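Local coordinates for protein L-threonine-O-3-phosphate decarboxylase (Porphyromonas gingivalis, PDB 3FKD) that probably decarboxylates L-threonine O-3-phosphate with the help of a pyridoxal 5'-phosphate cofactor, using an aminotransferase-like fold, at residues S194-I206 with V228-L240. Sequence-based numbering, arbitrary orientation.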
loop_
_atom_site.group_PDB
_atom_site.type_symbol
_atom_site.label_atom_id
_atom_site.label_comp_id
_atom_site.label_asym_id
_atom_site.label_seq_id
_atom_site.Cartn_x
_atom_site.Cartn_y
_atom_site.Cartn_z
ATOM N N SER A 194 14.124 3.380 2.232
ATOM C CA SER A 194 13.529 2.051 2.206
ATOM C C SER A 194 13.774 1.189 3.458
ATOM O O SER A 194 14.844 1.171 4.018
ATOM C CB SER A 194 14.033 1.296 0.978
ATOM O OG SER A 194 13.495 -0.002 0.961
ATOM N N PHE A 195 12.778 0.426 3.852
ATOM C CA PHE A 195 12.928 -0.472 4.969
ATOM C C PHE A 195 13.002 -1.885 4.435
ATOM O O PHE A 195 13.350 -2.806 5.159
ATOM C CB PHE A 195 11.777 -0.308 5.989
ATOM C CG PHE A 195 11.945 0.882 6.925
ATOM C CD1 PHE A 195 12.608 0.747 8.149
ATOM C CD2 PHE A 195 11.414 2.122 6.602
ATOM C CE1 PHE A 195 12.793 1.827 8.994
ATOM C CE2 PHE A 195 11.581 3.206 7.447
ATOM C CZ PHE A 195 12.262 3.060 8.633
ATOM N N SER A 196 12.683 -2.063 3.157
ATOM C CA SER A 196 12.719 -3.412 2.590
ATOM C C SER A 196 14.116 -4.030 2.510
ATOM O O SER A 196 14.277 -5.205 2.809
ATOM C CB SER A 196 12.119 -3.477 1.182
ATOM O OG SER A 196 11.105 -2.550 0.964
ATOM N N HIS A 197 15.099 -3.240 2.060
ATOM C CA HIS A 197 16.399 -3.771 1.619
ATOM C C HIS A 197 17.398 -3.960 2.746
ATOM O O HIS A 197 17.893 -5.059 2.923
ATOM C CB HIS A 197 17.014 -2.885 0.545
ATOM C CG HIS A 197 16.111 -2.654 -0.623
ATOM N ND1 HIS A 197 15.975 -3.562 -1.659
ATOM C CD2 HIS A 197 15.307 -1.615 -0.924
ATOM C CE1 HIS A 197 15.117 -3.092 -2.535
ATOM N NE2 HIS A 197 14.699 -1.910 -2.115
ATOM N N ALA A 198 17.656 -2.875 3.494
ATOM C CA ALA A 198 18.661 -2.848 4.565
ATOM C C ALA A 198 18.257 -3.717 5.732
ATOM O O ALA A 198 19.112 -4.170 6.474
ATOM C CB ALA A 198 18.962 -1.412 5.042
ATOM N N TYR A 199 16.961 -3.979 5.864
ATOM C CA TYR A 199 16.444 -4.667 7.054
ATOM C C TYR A 199 15.654 -5.936 6.808
ATOM O O TYR A 199 15.122 -6.503 7.765
ATOM C CB TYR A 199 15.623 -3.741 7.936
ATOM C CG TYR A 199 16.214 -2.374 8.103
ATOM C CD1 TYR A 199 17.396 -2.174 8.840
ATOM C CD2 TYR A 199 15.575 -1.255 7.549
ATOM C CE1 TYR A 199 17.936 -0.893 8.994
ATOM C CE2 TYR A 199 16.089 0.014 7.703
ATOM C CZ TYR A 199 17.270 0.193 8.421
ATOM O OH TYR A 199 17.748 1.467 8.553
ATOM N N GLY A 200 15.592 -6.385 5.555
ATOM C CA GLY A 200 15.033 -7.686 5.249
ATOM C C GLY A 200 13.539 -7.763 5.429
ATOM O O GLY A 200 12.985 -8.833 5.639
ATOM N N ILE A 201 12.870 -6.619 5.353
ATOM C CA ILE A 201 11.426 -6.615 5.494
ATOM C C ILE A 201 10.642 -6.046 4.287
ATOM O O ILE A 201 9.775 -5.178 4.429
ATOM C CB ILE A 201 10.999 -6.083 6.852
ATOM C CG1 ILE A 201 11.669 -4.740 7.119
ATOM C CG2 ILE A 201 11.423 -7.092 7.925
ATOM C CD1 ILE A 201 10.828 -3.794 7.905
ATOM N N PRO A 202 10.908 -6.618 3.107
ATOM C CA PRO A 202 10.217 -6.277 1.861
ATOM C C PRO A 202 8.689 -6.505 1.924
ATOM O O PRO A 202 7.941 -5.758 1.304
ATOM C CB PRO A 202 10.842 -7.235 0.820
ATOM C CG PRO A 202 11.691 -8.169 1.551
ATOM C CD PRO A 202 11.662 -7.881 3.010
ATOM N N GLY A 203 8.256 -7.525 2.662
ATOM C CA GLY A 203 6.851 -7.845 2.789
ATOM C C GLY A 203 6.012 -6.887 3.634
ATOM O O GLY A 203 4.805 -6.885 3.525
ATOM N N LEU A 204 6.655 -6.070 4.454
ATOM C CA LEU A 204 5.980 -5.085 5.261
ATOM C C LEU A 204 5.558 -3.847 4.493
ATOM O O LEU A 204 4.642 -3.149 4.914
ATOM C CB LEU A 204 6.859 -4.680 6.442
ATOM C CG LEU A 204 6.485 -5.171 7.837
ATOM C CD1 LEU A 204 5.555 -6.348 7.710
ATOM C CD2 LEU A 204 7.743 -5.544 8.644
ATOM N N ARG A 205 6.216 -3.587 3.367
ATOM C CA ARG A 205 5.904 -2.425 2.513
ATOM C C ARG A 205 5.991 -1.109 3.235
ATOM O O ARG A 205 4.989 -0.502 3.480
ATOM C CB ARG A 205 4.509 -2.546 1.885
ATOM C CG ARG A 205 4.183 -3.957 1.309
ATOM C CD ARG A 205 5.215 -4.525 0.260
ATOM N NE ARG A 205 5.432 -3.630 -0.859
ATOM C CZ ARG A 205 6.596 -3.057 -1.173
ATOM N NH1 ARG A 205 7.696 -3.303 -0.463
ATOM N NH2 ARG A 205 6.670 -2.242 -2.227
ATOM N N ILE A 206 7.190 -0.645 3.558
ATOM C CA ILE A 206 7.301 0.632 4.223
ATOM C C ILE A 206 8.578 1.373 3.714
ATOM O O ILE A 206 9.590 0.737 3.423
ATOM C CB ILE A 206 7.094 0.480 5.779
ATOM C CG1 ILE A 206 6.784 1.816 6.453
ATOM C CG2 ILE A 206 8.222 -0.305 6.518
ATOM C CD1 ILE A 206 7.749 2.893 6.163
ATOM N N VAL A 228 -0.249 3.445 4.927
ATOM C CA VAL A 228 0.838 2.700 5.574
ATOM C C VAL A 228 0.297 1.807 6.691
ATOM O O VAL A 228 -0.217 2.310 7.694
ATOM C CB VAL A 228 1.936 3.651 6.148
ATOM C CG1 VAL A 228 3.062 2.862 6.707
ATOM C CG2 VAL A 228 2.448 4.595 5.051
ATOM N N ASN A 229 0.414 0.497 6.513
ATOM C CA ASN A 229 -0.199 -0.432 7.439
ATOM C C ASN A 229 0.489 -0.466 8.830
ATOM O O ASN A 229 1.646 -0.038 8.987
ATOM C CB ASN A 229 -0.315 -1.832 6.814
ATOM C CG ASN A 229 1.042 -2.531 6.664
ATOM O OD1 ASN A 229 1.567 -3.085 7.631
ATOM N ND2 ASN A 229 1.629 -2.467 5.451
ATOM N N ALA A 230 -0.260 -0.980 9.811
ATOM C CA ALA A 230 0.022 -0.819 11.247
ATOM C C ALA A 230 1.248 -1.543 11.718
ATOM O O ALA A 230 2.025 -0.998 12.479
ATOM C CB ALA A 230 -1.210 -1.255 12.116
ATOM N N LEU A 231 1.404 -2.783 11.277
ATOM C CA LEU A 231 2.555 -3.591 11.638
ATOM C C LEU A 231 3.809 -2.994 11.064
ATOM O O LEU A 231 4.846 -3.060 11.710
ATOM C CB LEU A 231 2.420 -4.995 11.095
ATOM C CG LEU A 231 1.471 -5.901 11.851
ATOM C CD1 LEU A 231 1.317 -7.176 11.024
ATOM C CD2 LEU A 231 1.945 -6.178 13.323
ATOM N N ALA A 232 3.725 -2.443 9.852
ATOM C CA ALA A 232 4.885 -1.803 9.225
ATOM C C ALA A 232 5.325 -0.602 10.023
ATOM O O ALA A 232 6.529 -0.376 10.196
ATOM C CB ALA A 232 4.622 -1.411 7.734
ATOM N N ILE A 233 4.361 0.173 10.507
ATOM C CA ILE A 233 4.662 1.365 11.300
ATOM C C ILE A 233 5.439 0.913 12.541
ATOM O O ILE A 233 6.409 1.542 12.964
ATOM C CB ILE A 233 3.364 2.204 11.666
ATOM C CG1 ILE A 233 3.045 3.226 10.555
ATOM C CG2 ILE A 233 3.563 2.980 12.919
ATOM C CD1 ILE A 233 1.540 3.487 10.319
ATOM N N GLU A 234 5.012 -0.233 13.050
ATOM C CA GLU A 234 5.503 -0.814 14.277
ATOM C C GLU A 234 6.929 -1.399 14.105
ATOM O O GLU A 234 7.790 -1.202 14.959
ATOM C CB GLU A 234 4.482 -1.854 14.749
ATOM C CG GLU A 234 4.775 -2.500 16.055
ATOM C CD GLU A 234 4.622 -1.582 17.279
ATOM O OE1 GLU A 234 4.115 -0.460 17.158
ATOM O OE2 GLU A 234 5.018 -2.017 18.388
ATOM N N ALA A 235 7.173 -2.067 12.979
ATOM C CA ALA A 235 8.502 -2.559 12.645
ATOM C C ALA A 235 9.486 -1.415 12.516
ATOM O O ALA A 235 10.591 -1.459 13.071
ATOM C CB ALA A 235 8.473 -3.375 11.363
ATOM N N ALA A 236 9.086 -0.384 11.787
ATOM C CA ALA A 236 9.950 0.777 11.581
ATOM C C ALA A 236 10.328 1.490 12.876
ATOM O O ALA A 236 11.495 1.855 13.057
ATOM C CB ALA A 236 9.332 1.769 10.571
ATOM N N LYS A 237 9.342 1.705 13.743
ATOM C CA LYS A 237 9.562 2.316 15.053
ATOM C C LYS A 237 10.629 1.566 15.858
ATOM O O LYS A 237 11.503 2.171 16.476
ATOM C CB LYS A 237 8.245 2.357 15.843
ATOM C CG LYS A 237 7.505 3.649 15.688
ATOM C CD LYS A 237 6.071 3.533 16.155
ATOM C CE LYS A 237 5.263 4.798 15.798
ATOM N NZ LYS A 237 3.830 4.683 16.104
ATOM N N PHE A 238 10.544 0.240 15.834
ATOM C CA PHE A 238 11.522 -0.644 16.465
ATOM C C PHE A 238 12.948 -0.535 15.864
ATOM O O PHE A 238 13.926 -0.356 16.586
ATOM C CB PHE A 238 11.027 -2.091 16.410
ATOM C CG PHE A 238 11.741 -2.993 17.362
ATOM C CD1 PHE A 238 12.683 -3.890 16.910
ATOM C CD2 PHE A 238 11.486 -2.934 18.711
ATOM C CE1 PHE A 238 13.338 -4.722 17.790
ATOM C CE2 PHE A 238 12.149 -3.753 19.582
ATOM C CZ PHE A 238 13.068 -4.644 19.125
ATOM N N ILE A 239 13.058 -0.642 14.543
ATOM C CA ILE A 239 14.354 -0.423 13.889
ATOM C C ILE A 239 14.990 0.938 14.271
ATOM O O ILE A 239 16.196 1.005 14.563
ATOM C CB ILE A 239 14.248 -0.582 12.359
ATOM C CG1 ILE A 239 13.961 -2.058 12.020
ATOM C CG2 ILE A 239 15.506 -0.006 11.645
ATOM C CD1 ILE A 239 13.186 -2.290 10.696
ATOM N N LEU A 240 14.184 2.000 14.269
ATOM C CA LEU A 240 14.671 3.335 14.614
ATOM C C LEU A 240 15.214 3.469 16.037
ATOM O O LEU A 240 16.152 4.221 16.258
ATOM C CB LEU A 240 13.593 4.391 14.411
ATOM C CG LEU A 240 13.452 4.838 12.970
ATOM C CD1 LEU A 240 12.304 5.834 12.843
ATOM C CD2 LEU A 240 14.755 5.439 12.550
#
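Leu204 and Ile206 close on Ala232 where, in this class I/II aminotransferase fold, the turn-rich connection between strands 189-194 and 207-210 packs against helix 230-241. The small Ala232 lets the backbones come close, Leu204 CA and Ala232 CA being 5.3 Å apart, and Ala235 and Ala236 offer methyls to pack on. Ala232 CB meets Ile206 CB at 3.7 Å, while Leu204 lays CG against Ala232 and sets CD2 3.6 Å from Ala235 CB. Next along, Ala236 CB sits over one face of the Phe195 ring, a CH-pi contact 3.9 Å from its centroid.

Toward Tyr199 the backbones diverge and larger side chains bridge the gap, with Tyr199 CA and Ile239 CA 8.3 Å apart; here the tyrosine is partly exposed. The two branches of Ile239 reach different neighbours: CG2 lies over the Tyr199 ring, whereas CD1 meets Ile201 CD1 tip to tip at 4.0 Å and touches the Phe195 ring edge.

At the tight end, Asn229 suits the helix N-cap because its OD1 can accept the Ala232 N-H, here from above the carbonyl plane. The same amide's ND2 donates to Leu204 O at 3.1 Å, the N-H...O angle being 163°.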